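Local coordinates for Beta/gamma crystallin 'Greek key' domain-containing protein (Methanosaeta thermophila PT, PDB 5HT7) that binds transition-metal ions such as iron(II) through a betagamma-crystallin domain, as a trimer, although its biological role is not established, at residues 37-42 and 63-68; 56-61 and 69-74. All blocks are in the same frame, centred on the assembly; numbering follows the deposited sequence.

Contact 1 of 2, residues 37-42 and 63-68; sequences MVVLSG and GIYPSI
Strands 37-39 and 63-65 pair antiparallel along one margin of a betagamma-crystallin Greek-key sheet, where the Tyr65 ring packs beside Met37 and Val39. Met37 and Tyr65 form a hydrogen-bonded pair, their side chains side by side on one face of the sheet and pointing the same way. Met37 extends with CG anti to the backbone N (chi1 171°) before bending at its last torsion, which sets CE 4.2 Å from Tyr65 CD2. Farther along the ring, CE2 meets Val39 CG2 at 4.0 Å, the two residues crossing obliquely. The bend of methionine and the branching of valine thus each bring a methyl to the ring. Tyr65 OH ends in a hydrogen bond to the carbonyl of Gly61, while Phe60 makes an edge-to-face pair with the ring. An alanine in place of Tyr65 would remove the ring from Met37, Val39 and Phe60 and the hydroxyl from Gly61, and would probably loosen the edge strand. Beyond the strand, Ile68 turns CG2 onto Met37 CB. On the opposite face, Val38 and Ile64 form the non-hydrogen-bonded pair, and both pack on Phe18 of a second subunit. Glycine suits position 63: a CB would be crowded by Tyr65 OH and, at these backbone angles, pressed against the preceding carbonyl O. Of the four backbone bonds, Tyr65 N to Met37 O is shortest at 2.8 Å, the donor nearly along the C=O axis.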
# COMPACT_ATOMS: atom_id res chain seq x y z
N MET A 37 3.52 0.53 12.91
CA MET A 37 3.50 1.65 11.98
C MET A 37 4.84 1.81 11.30
O MET A 37 5.90 1.56 11.89
CB MET A 37 3.12 2.93 12.74
CG MET A 37 3.26 4.22 11.92
SD MET A 37 2.65 5.65 12.84
CE MET A 37 3.85 5.75 14.17
N VAL A 38 4.80 2.21 10.03
CA VAL A 38 6.01 2.60 9.33
C VAL A 38 5.85 4.05 8.89
O VAL A 38 4.82 4.43 8.34
CB VAL A 38 6.30 1.71 8.11
CG1 VAL A 38 7.48 2.27 7.32
CG2 VAL A 38 6.57 0.27 8.55
N VAL A 39 6.85 4.87 9.18
CA VAL A 39 6.85 6.24 8.70
C VAL A 39 7.88 6.34 7.60
O VAL A 39 9.06 6.04 7.82
CB VAL A 39 7.15 7.25 9.82
CG1 VAL A 39 7.32 8.64 9.24
CG2 VAL A 39 6.03 7.23 10.87
N LEU A 40 7.46 6.75 6.41
CA LEU A 40 8.36 6.79 5.26
C LEU A 40 9.02 8.15 5.11
O LEU A 40 10.18 8.26 4.71
CB LEU A 40 7.59 6.44 3.98
CG LEU A 40 7.00 5.03 4.02
CD1 LEU A 40 5.95 4.84 2.94
CD2 LEU A 40 8.11 4.01 3.88
N SER A 41 8.29 9.20 5.44
CA SER A 41 8.85 10.54 5.35
C SER A 41 8.13 11.48 6.28
O SER A 41 6.97 11.27 6.62
CB SER A 41 8.78 11.05 3.91
OG SER A 41 7.44 11.16 3.48
N GLY A 42 8.84 12.52 6.70
CA GLY A 42 8.27 13.53 7.57
C GLY A 42 8.17 13.06 9.01
O GLY A 42 8.47 11.91 9.32
N GLY A 63 10.97 5.73 10.08
CA GLY A 63 11.39 4.55 10.81
C GLY A 63 10.35 3.45 10.83
O GLY A 63 9.25 3.61 10.31
N ILE A 64 10.70 2.34 11.47
CA ILE A 64 9.83 1.18 11.61
C ILE A 64 9.50 0.99 13.09
O ILE A 64 10.40 0.83 13.92
CB ILE A 64 10.51 -0.09 11.04
CG1 ILE A 64 10.81 0.09 9.54
CG2 ILE A 64 9.63 -1.30 11.24
CD1 ILE A 64 11.56 -1.09 8.92
N TYR A 65 8.21 1.01 13.41
CA TYR A 65 7.75 0.92 14.81
C TYR A 65 6.88 -0.32 15.04
O TYR A 65 5.66 -0.26 14.91
CB TYR A 65 6.98 2.19 15.18
CG TYR A 65 7.79 3.44 14.92
CD1 TYR A 65 8.71 3.91 15.85
CD2 TYR A 65 7.67 4.13 13.72
CE1 TYR A 65 9.47 5.04 15.60
CE2 TYR A 65 8.43 5.26 13.46
CZ TYR A 65 9.33 5.71 14.41
OH TYR A 65 10.08 6.84 14.16
N PRO A 66 7.52 -1.45 15.39
CA PRO A 66 6.88 -2.77 15.39
C PRO A 66 5.84 -2.97 16.48
O PRO A 66 5.07 -3.93 16.39
CB PRO A 66 8.06 -3.73 15.63
CG PRO A 66 9.27 -2.94 15.28
CD PRO A 66 8.96 -1.54 15.70
N SER A 67 5.83 -2.11 17.49
CA SER A 67 4.85 -2.24 18.57
C SER A 67 4.53 -0.89 19.19
O SER A 67 5.14 -0.49 20.18
CB SER A 67 5.37 -3.20 19.64
OG SER A 67 4.40 -3.39 20.66
N ILE A 68 3.56 -0.17 18.63
CA ILE A 68 3.36 1.20 19.07
C ILE A 68 2.71 1.26 20.46
O ILE A 68 2.68 2.32 21.08
CB ILE A 68 2.54 2.02 18.05
CG1 ILE A 68 1.19 1.38 17.76
CG2 ILE A 68 3.33 2.18 16.76
CD1 ILE A 68 0.36 2.18 16.75

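Contact 2 of 2, residues 56-61 and 69-74; sequences YEAEFG and ADYGIN
Ile73 reaches from the loop 69-74 toward segment 56-61, where both its branches rest on Tyr56 and CG1 carries CD1 on to Phe60. Its CB is 4.1 Å from Tyr56 CZ, near the phenol end of that ring. CG1, anti to the carbonyl carbon, sits over the ring centre in a CH-pi contact, 3.6 Å from the centroid of Tyr56 and only 12° off the normal. CG2 rests farther along, 3.7 Å from Tyr56 CE2. The chain then extends (chi2 169°), so that CD1 meets the Phe60 ring tip to tip, 3.6 Å from its CE2. A beta-branched residue fits because its two branches spread over one ring while the longer continues to a second. Phe60 in turn directs its edge at the face of Tyr71: CE1 stands over the centre of that ring, with the planes at 73° and the centroids 5.0 Å apart. Ala58 CB touches the Tyr71 ring near CD2. Tyr56 OH is hydrogen-bonded to the carbonyl O of Val75, and Leu46 of strand 44-47 packs on Tyr56, Phe60 and Ile73. The arrangement is a T-shaped aromatic pair and a CH-pi contact joining the corner at 57 and the edge strand 58-60 that follows it to the loop before strand 78-81, within a betagamma-crystallin domain.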
# COMPACT_ATOMS: atom_id res chain seq x y z
N TYR A 56 -0.99 12.37 21.35
CA TYR A 56 0.02 11.65 22.10
C TYR A 56 1.28 12.51 22.16
O TYR A 56 1.49 13.34 21.29
CB TYR A 56 0.32 10.31 21.45
CG TYR A 56 -0.80 9.31 21.50
CD1 TYR A 56 -1.01 8.54 22.65
CD2 TYR A 56 -1.64 9.10 20.41
CE1 TYR A 56 -2.04 7.59 22.70
CE2 TYR A 56 -2.66 8.16 20.45
CZ TYR A 56 -2.85 7.41 21.60
OH TYR A 56 -3.86 6.49 21.64
N GLU A 57 2.11 12.31 23.18
CA GLU A 57 3.30 13.14 23.32
C GLU A 57 4.38 12.73 22.33
O GLU A 57 5.04 13.58 21.72
CB GLU A 57 3.83 13.09 24.75
CG GLU A 57 5.16 13.82 24.93
CD GLU A 57 5.41 14.30 26.35
OE1 GLU A 57 4.81 13.74 27.29
OE2 GLU A 57 6.19 15.26 26.51
N ALA A 58 4.55 11.43 22.15
CA ALA A 58 5.56 10.89 21.25
C ALA A 58 5.27 11.27 19.80
O ALA A 58 4.17 11.04 19.30
CB ALA A 58 5.64 9.38 21.39
N GLU A 59 6.28 11.85 19.13
CA GLU A 59 6.18 12.16 17.71
C GLU A 59 7.13 11.29 16.89
O GLU A 59 8.22 10.94 17.35
CB GLU A 59 6.48 13.64 17.48
CG GLU A 59 5.44 14.55 18.11
CD GLU A 59 5.79 16.01 17.96
OE1 GLU A 59 6.99 16.30 17.77
OE2 GLU A 59 4.88 16.85 18.05
N PHE A 60 6.72 10.95 15.68
CA PHE A 60 7.39 9.89 14.94
C PHE A 60 7.98 10.35 13.61
O PHE A 60 7.25 10.76 12.71
CB PHE A 60 6.43 8.72 14.69
CG PHE A 60 5.93 8.08 15.95
CD1 PHE A 60 6.57 6.97 16.48
CD2 PHE A 60 4.84 8.60 16.63
CE1 PHE A 60 6.12 6.38 17.66
CE2 PHE A 60 4.39 8.02 17.80
CZ PHE A 60 5.03 6.91 18.32
N GLY A 61 9.30 10.28 13.50
CA GLY A 61 9.98 10.56 12.25
C GLY A 61 10.11 9.26 11.48
O GLY A 61 9.60 8.23 11.92
N ALA A 69 2.21 0.13 20.94
CA ALA A 69 1.76 0.04 22.33
C ALA A 69 2.90 0.37 23.30
O ALA A 69 2.65 0.87 24.40
CB ALA A 69 1.21 -1.34 22.62
N ASP A 70 4.14 0.12 22.90
CA ASP A 70 5.29 0.49 23.72
C ASP A 70 5.33 1.99 24.01
O ASP A 70 5.81 2.41 25.06
CB ASP A 70 6.60 0.07 23.04
CG ASP A 70 6.72 -1.43 22.90
OD1 ASP A 70 5.84 -2.15 23.42
OD2 ASP A 70 7.71 -1.89 22.28
N TYR A 71 4.82 2.78 23.08
CA TYR A 71 4.79 4.23 23.24
C TYR A 71 3.50 4.68 23.91
O TYR A 71 3.20 5.88 23.97
CB TYR A 71 4.95 4.92 21.87
CG TYR A 71 6.24 4.58 21.15
CD1 TYR A 71 6.34 3.45 20.36
CD2 TYR A 71 7.35 5.41 21.27
CE1 TYR A 71 7.52 3.14 19.71
CE2 TYR A 71 8.53 5.11 20.62
CZ TYR A 71 8.61 3.97 19.84
OH TYR A 71 9.78 3.68 19.19
N GLY A 72 2.72 3.72 24.39
CA GLY A 72 1.46 4.01 25.06
C GLY A 72 0.32 4.34 24.12
O GLY A 72 -0.69 4.92 24.53
N ILE A 73 0.48 3.97 22.86
CA ILE A 73 -0.54 4.26 21.86
C ILE A 73 -1.33 3.01 21.55
O ILE A 73 -0.79 2.02 21.06
CB ILE A 73 0.10 4.81 20.57
CG1 ILE A 73 0.86 6.10 20.88
CG2 ILE A 73 -0.95 5.00 19.50
CD1 ILE A 73 1.74 6.59 19.76
N ASN A 74 -2.63 3.05 21.84
CA ASN A 74 -3.46 1.89 21.57
C ASN A 74 -4.59 2.22 20.59
O ASN A 74 -5.13 1.33 19.93
CB ASN A 74 -4.02 1.32 22.88
CG ASN A 74 -2.98 0.49 23.65
OD1 ASN A 74 -2.70 -0.66 23.30
ND2 ASN A 74 -2.40 1.09 24.68

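How the contacts relate
The chain crosses between the contacts: segment 56-61 of contact 2 leads into 63-68 of contact 1, which runs on into 69-74. Their centres lie about 10 Å apart, and they touch at several points, among them Val39 CB to Gly61 O at 3.4 Å and Tyr65 CE1 to Phe60 CD1 at 3.6 Å. Phe60 therefore bridges the two sheets, meeting Tyr65, Met37 and Val39 of contact 1 as well as the loop of contact 2. A probable hydrogen bond, Ile68 O to Ile73 N at 3.3 Å, adds a backbone link. The Fe(II) site of His14 and His16 is remote from contact 2; from contact 1, the Val38 side chain is about 11 Å from the ion.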